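Putative pyrazinamidase/nicotinamidase (PDB 3S2S) probably hydrolyses the amide of nicotinamide or pyrazinamide as a zinc-binding member of the isochorismatase family. Local coordinates at residues S65-A69 with Y116-A120; T72-Y76 with L119-Y123. All coordinates share one frame; numbering follows the deposited sequence.

Contact 1: residues S65-A69 with Y116-A120; sequences SKAIA and YGALA
Ser65 OG lies 3.5 Å from Gly117 CA where the first turn of helix 65-77 meets the turn leading into helix 119-125, and the polar part of the contact runs through two bridging waters. One donates to Ser65 O (3.0 Å) and to Tyr116 O, and accepts from Leu119 N at 3.1 Å, joining three backbone groups around a single oxygen. The other lies 2.9 Å from Ser65 OG and accepts from Ala118 N, again at 2.9 Å. Ser65 carries its hydroxyl anti to the backbone N (chi1 178°), which sends OG across to Gly117. That glycine, with a positive phi of 75°, brings its CA close against the hydroxyl. The Tyr116 ring meets OG obliquely through CD2.

Both helices lie on the same side of the central parallel sheet of the isochorismatase-type alpha/beta fold, with Tyr44 of a neighbouring loop packing against Ser65, Ile68 and Leu119.

The apolar part is made of small and branched groups. Ala69 CB and Ala118 CB meet methyl to methyl at 3.7 Å, toward the more exposed side. Deeper in, the side chains of Ile68 and Leu119 cross at about a right angle: Leu119 CD2 touches both Ile68 CG2 and CD1, each at 4.1 Å, while Leu119 CD1 turns to the helix backbone and reaches Ile68 O and Ala69 CA.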
loop_
_atom_site.group_PDB
_atom_site.type_symbol
_atom_site.label_atom_id
_atom_site.label_comp_id
_atom_site.label_asym_id
_atom_site.label_seq_id
_atom_site.Cartn_x
_atom_site.Cartn_y
_atom_site.Cartn_z
ATOM N N SER A 65 -32.830 -2.895 -6.289
ATOM C CA SER A 65 -32.642 -1.849 -7.300
ATOM C C SER A 65 -33.205 -0.476 -6.893
ATOM O O SER A 65 -32.552 0.550 -7.069
ATOM C CB SER A 65 -33.190 -2.296 -8.654
ATOM O OG SER A 65 -33.046 -1.263 -9.612
ATOM N N LYS A 66 -34.415 -0.446 -6.351
ATOM C CA LYS A 66 -34.997 0.831 -5.937
ATOM C C LYS A 66 -34.269 1.393 -4.719
ATOM O O LYS A 66 -33.959 2.583 -4.663
ATOM C CB LYS A 66 -36.483 0.657 -5.615
ATOM C CG LYS A 66 -37.223 -0.171 -6.647
ATOM C CD LYS A 66 -38.256 0.644 -7.406
ATOM C CE LYS A 66 -39.464 0.972 -6.540
ATOM N NZ LYS A 66 -40.573 1.592 -7.326
ATOM N N ALA A 67 -33.979 0.532 -3.748
ATOM C CA ALA A 67 -33.333 0.974 -2.517
ATOM C C ALA A 67 -31.938 1.543 -2.784
ATOM O O ALA A 67 -31.558 2.562 -2.211
ATOM C CB ALA A 67 -33.223 -0.177 -1.519
ATOM N N ILE A 68 -31.161 0.860 -3.618
ATOM C CA ILE A 68 -29.791 1.311 -3.824
ATOM C C ILE A 68 -29.822 2.646 -4.573
ATOM O O ILE A 68 -29.019 3.526 -4.302
ATOM C CB ILE A 68 -28.893 0.240 -4.531
ATOM C CG1 ILE A 68 -27.416 0.648 -4.462
ATOM C CG2 ILE A 68 -29.329 0.021 -5.988
ATOM C CD1 ILE A 68 -26.484 -0.441 -4.979
ATOM N N ALA A 69 -30.773 2.823 -5.492
ATOM C CA ALA A 69 -30.889 4.128 -6.147
ATOM C C ALA A 69 -31.278 5.220 -5.149
ATOM O O ALA A 69 -30.712 6.318 -5.146
ATOM C CB ALA A 69 -31.885 4.077 -7.326
ATOM N N TYR A 116 -27.438 -0.943 -13.393
ATOM C CA TYR A 116 -28.780 -1.525 -13.447
ATOM C C TYR A 116 -29.777 -0.670 -12.674
ATOM O O TYR A 116 -29.454 -0.151 -11.604
ATOM C CB TYR A 116 -28.730 -2.942 -12.884
ATOM C CG TYR A 116 -30.001 -3.718 -13.066
ATOM C CD1 TYR A 116 -30.203 -4.479 -14.204
ATOM C CD2 TYR A 116 -30.997 -3.688 -12.100
ATOM C CE1 TYR A 116 -31.370 -5.204 -14.380
ATOM C CE2 TYR A 116 -32.154 -4.421 -12.256
ATOM C CZ TYR A 116 -32.339 -5.166 -13.402
ATOM O OH TYR A 116 -33.513 -5.889 -13.566
ATOM N N GLY A 117 -30.978 -0.496 -13.225
ATOM C CA GLY A 117 -31.992 0.297 -12.546
ATOM C C GLY A 117 -31.781 1.805 -12.601
ATOM O O GLY A 117 -31.084 2.323 -13.476
ATOM N N ALA A 118 -32.387 2.515 -11.658
ATOM C CA ALA A 118 -32.372 3.975 -11.673
ATOM C C ALA A 118 -30.999 4.553 -11.359
ATOM O O ALA A 118 -30.765 5.735 -11.578
ATOM C CB ALA A 118 -33.406 4.531 -10.715
ATOM N N LEU A 119 -30.095 3.721 -10.852
ATOM C CA LEU A 119 -28.727 4.154 -10.606
ATOM C C LEU A 119 -28.099 4.622 -11.920
ATOM O O LEU A 119 -27.302 5.554 -11.946
ATOM C CB LEU A 119 -27.949 2.974 -10.018
ATOM C CG LEU A 119 -26.839 3.116 -8.998
ATOM C CD1 LEU A 119 -27.149 4.106 -7.862
ATOM C CD2 LEU A 119 -26.524 1.713 -8.467
ATOM N N ALA A 120 -28.496 3.998 -13.030
ATOM C CA ALA A 120 -27.988 4.408 -14.339
ATOM C C ALA A 120 -28.393 5.854 -14.659
ATOM O O ALA A 120 -27.605 6.619 -15.193
ATOM C CB ALA A 120 -28.476 3.465 -15.429
HETATM O O HOH W 1 -30.691 1.108 -9.315
HETATM O O HOH W 2 -34.255 1.418 -9.672
#

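Contact 2: residues T72-Y76 with L119-Y123; sequences TQKAY and LADFY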
loop_
_atom_site.group_PDB
_atom_site.type_symbol
_atom_site.label_atom_id
_atom_site.label_comp_id
_atom_site.label_asym_id
_atom_site.label_seq_id
_atom_site.Cartn_x
_atom_site.Cartn_y
_atom_site.Cartn_z
ATOM N N THR A 72 -28.433 6.179 -2.751
ATOM C CA THR A 72 -27.407 6.934 -3.475
ATOM C C THR A 72 -27.843 8.388 -3.693
ATOM O O THR A 72 -27.078 9.321 -3.459
ATOM C CB THR A 72 -27.086 6.246 -4.807
ATOM O OG1 THR A 72 -26.662 4.907 -4.521
ATOM C CG2 THR A 72 -25.975 6.977 -5.563
ATOM N N GLN A 73 -29.086 8.585 -4.116
ATOM C CA GLN A 73 -29.585 9.939 -4.283
ATOM C C GLN A 73 -29.570 10.676 -2.941
ATOM O O GLN A 73 -29.209 11.862 -2.861
ATOM C CB GLN A 73 -31.004 9.906 -4.858
ATOM C CG GLN A 73 -31.606 11.275 -5.084
ATOM C CD GLN A 73 -30.941 12.015 -6.220
ATOM O OE1 GLN A 73 -30.969 11.562 -7.363
ATOM N NE2 GLN A 73 -30.349 13.166 -5.915
ATOM N N LYS A 74 -29.951 9.980 -1.878
ATOM C CA LYS A 74 -29.977 10.617 -0.562
ATOM C C LYS A 74 -28.591 11.017 -0.097
ATOM O O LYS A 74 -28.389 12.129 0.396
ATOM C CB LYS A 74 -30.659 9.749 0.489
ATOM C CG LYS A 74 -30.555 10.351 1.879
ATOM C CD LYS A 74 -31.606 9.809 2.824
ATOM C CE LYS A 74 -31.645 10.631 4.105
ATOM N NZ LYS A 74 -32.841 10.325 4.941
ATOM N N ALA A 75 -27.627 10.117 -0.265
ATOM C CA ALA A 75 -26.254 10.429 0.128
ATOM C C ALA A 75 -25.798 11.665 -0.620
ATOM O O ALA A 75 -25.198 12.571 -0.034
ATOM C CB ALA A 75 -25.328 9.264 -0.176
ATOM N N TYR A 76 -26.107 11.712 -1.915
ATOM C CA TYR A 76 -25.704 12.845 -2.739
ATOM C C TYR A 76 -26.377 14.135 -2.264
ATOM O O TYR A 76 -25.722 15.176 -2.164
ATOM C CB TYR A 76 -26.011 12.603 -4.210
ATOM C CG TYR A 76 -25.704 13.795 -5.082
ATOM C CD1 TYR A 76 -24.418 14.003 -5.582
ATOM C CD2 TYR A 76 -26.688 14.728 -5.387
ATOM C CE1 TYR A 76 -24.124 15.098 -6.382
ATOM C CE2 TYR A 76 -26.400 15.827 -6.180
ATOM C CZ TYR A 76 -25.118 16.002 -6.671
ATOM O OH TYR A 76 -24.823 17.084 -7.461
ATOM N N LEU A 119 -30.095 3.721 -10.852
ATOM C CA LEU A 119 -28.727 4.154 -10.606
ATOM C C LEU A 119 -28.099 4.622 -11.920
ATOM O O LEU A 119 -27.302 5.554 -11.946
ATOM C CB LEU A 119 -27.949 2.974 -10.018
ATOM C CG LEU A 119 -26.839 3.116 -8.998
ATOM C CD1 LEU A 119 -27.149 4.106 -7.862
ATOM C CD2 LEU A 119 -26.524 1.713 -8.467
ATOM N N ALA A 120 -28.496 3.998 -13.030
ATOM C CA ALA A 120 -27.988 4.408 -14.339
ATOM C C ALA A 120 -28.393 5.854 -14.659
ATOM O O ALA A 120 -27.605 6.619 -15.193
ATOM C CB ALA A 120 -28.476 3.465 -15.429
ATOM N N ASP A 121 -29.633 6.219 -14.348
ATOM C CA ASP A 121 -30.086 7.591 -14.558
ATOM C C ASP A 121 -29.323 8.554 -13.654
ATOM O O ASP A 121 -28.921 9.637 -14.096
ATOM C CB ASP A 121 -31.597 7.715 -14.315
ATOM N N PHE A 122 -29.111 8.167 -12.392
ATOM C CA PHE A 122 -28.317 9.000 -11.494
ATOM C C PHE A 122 -26.943 9.277 -12.095
ATOM O O PHE A 122 -26.504 10.428 -12.157
ATOM C CB PHE A 122 -28.161 8.378 -10.099
ATOM C CG PHE A 122 -27.337 9.210 -9.177
ATOM C CD1 PHE A 122 -27.927 10.163 -8.349
ATOM C CD2 PHE A 122 -25.953 9.074 -9.161
ATOM C CE1 PHE A 122 -27.143 10.957 -7.501
ATOM C CE2 PHE A 122 -25.162 9.874 -8.328
ATOM C CZ PHE A 122 -25.758 10.809 -7.496
ATOM N N TYR A 123 -26.252 8.227 -12.535
ATOM C CA TYR A 123 -24.913 8.442 -13.057
ATOM C C TYR A 123 -24.943 9.336 -14.301
ATOM O O TYR A 123 -24.152 10.280 -14.421
ATOM C CB TYR A 123 -24.173 7.131 -13.349
ATOM C CG TYR A 123 -22.811 7.445 -13.892
ATOM C CD1 TYR A 123 -21.834 7.969 -13.068
ATOM C CD2 TYR A 123 -22.528 7.292 -15.245
ATOM C CE1 TYR A 123 -20.580 8.308 -13.574
ATOM C CE2 TYR A 123 -21.289 7.609 -15.749
ATOM C CZ TYR A 123 -20.326 8.120 -14.909
ATOM O OH TYR A 123 -19.094 8.444 -15.407
#
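Phe122 reaches across from helix 119-125 to Thr72, Gln73 and Tyr76 of helix 65-77, joining two helices that pack on one side of the parallel sheet in the alpha/beta fold of the isochorismatase family. The short segments run roughly parallel, their N-to-C directions 31° apart, but their axes come no closer than 11.4 Å, so long side chains bridge the distance. CG of Phe122 is anti to the backbone N, which sends the ring toward helix 65-77, where Thr72 meets one face and Gln73 and Tyr76 meet the edge.

The close packing lies on the sheet-facing side. There Thr72 lays its CG2 methyl over one face of the Phe122 ring, 4.2 Å from the centroid, in a CH-pi contact nearly along the ring normal. Leu119 CD1 presses on the same threonine, 3.5 Å from OG1. Farther along helix 65-77, the edge of Phe122 points to the face of Tyr76 in an offset edge-to-face pair, the planes at 78° and the centroids 5.6 Å apart. Phe122 CZ comes within 3.8 Å of Tyr76 CB. Phe84 and Ile82 of strand 81-87 touch Phe122 and Thr72 respectively, and His126 stacks with Phe122 and meets Tyr76 edge to face. The polar ends have partners elsewhere: Thr72 OG1 bonds to Ile68 O one turn earlier, Tyr76 OH to Asp129, and Gln73 NE2 to Asp77 on its own helix.

The more exposed side is thinner, made by Gln73, whose chain bends at chi2. The amide plane stands 67° from the phenylalanine ring, and Gln73 OE1 comes in at the edge of that ring, near its plane, 3.5 Å from Phe122 CD1.

In the fold
Contacts 1 and 2 follow one another along a single interface, their centres about 8 Å apart, and both join helix 65-77 to helix 119-125. Contact 1 uses the start of each helix and the turn before helix 119-125; contact 2 lies further toward the C-terminal ends, as expected of helices running in roughly similar directions. Leu119 belongs to both and links the water-bridged contact to the aromatic packing. Strand 81-87 of the parallel sheet comes between the two helices in the chain, and so do the zinc ligands Asp87, His89, Glu98 and His105. The interface thus brings together the helices that bracket this metal-binding region in sequence, while itself lying away from the metal and cacodylate sites.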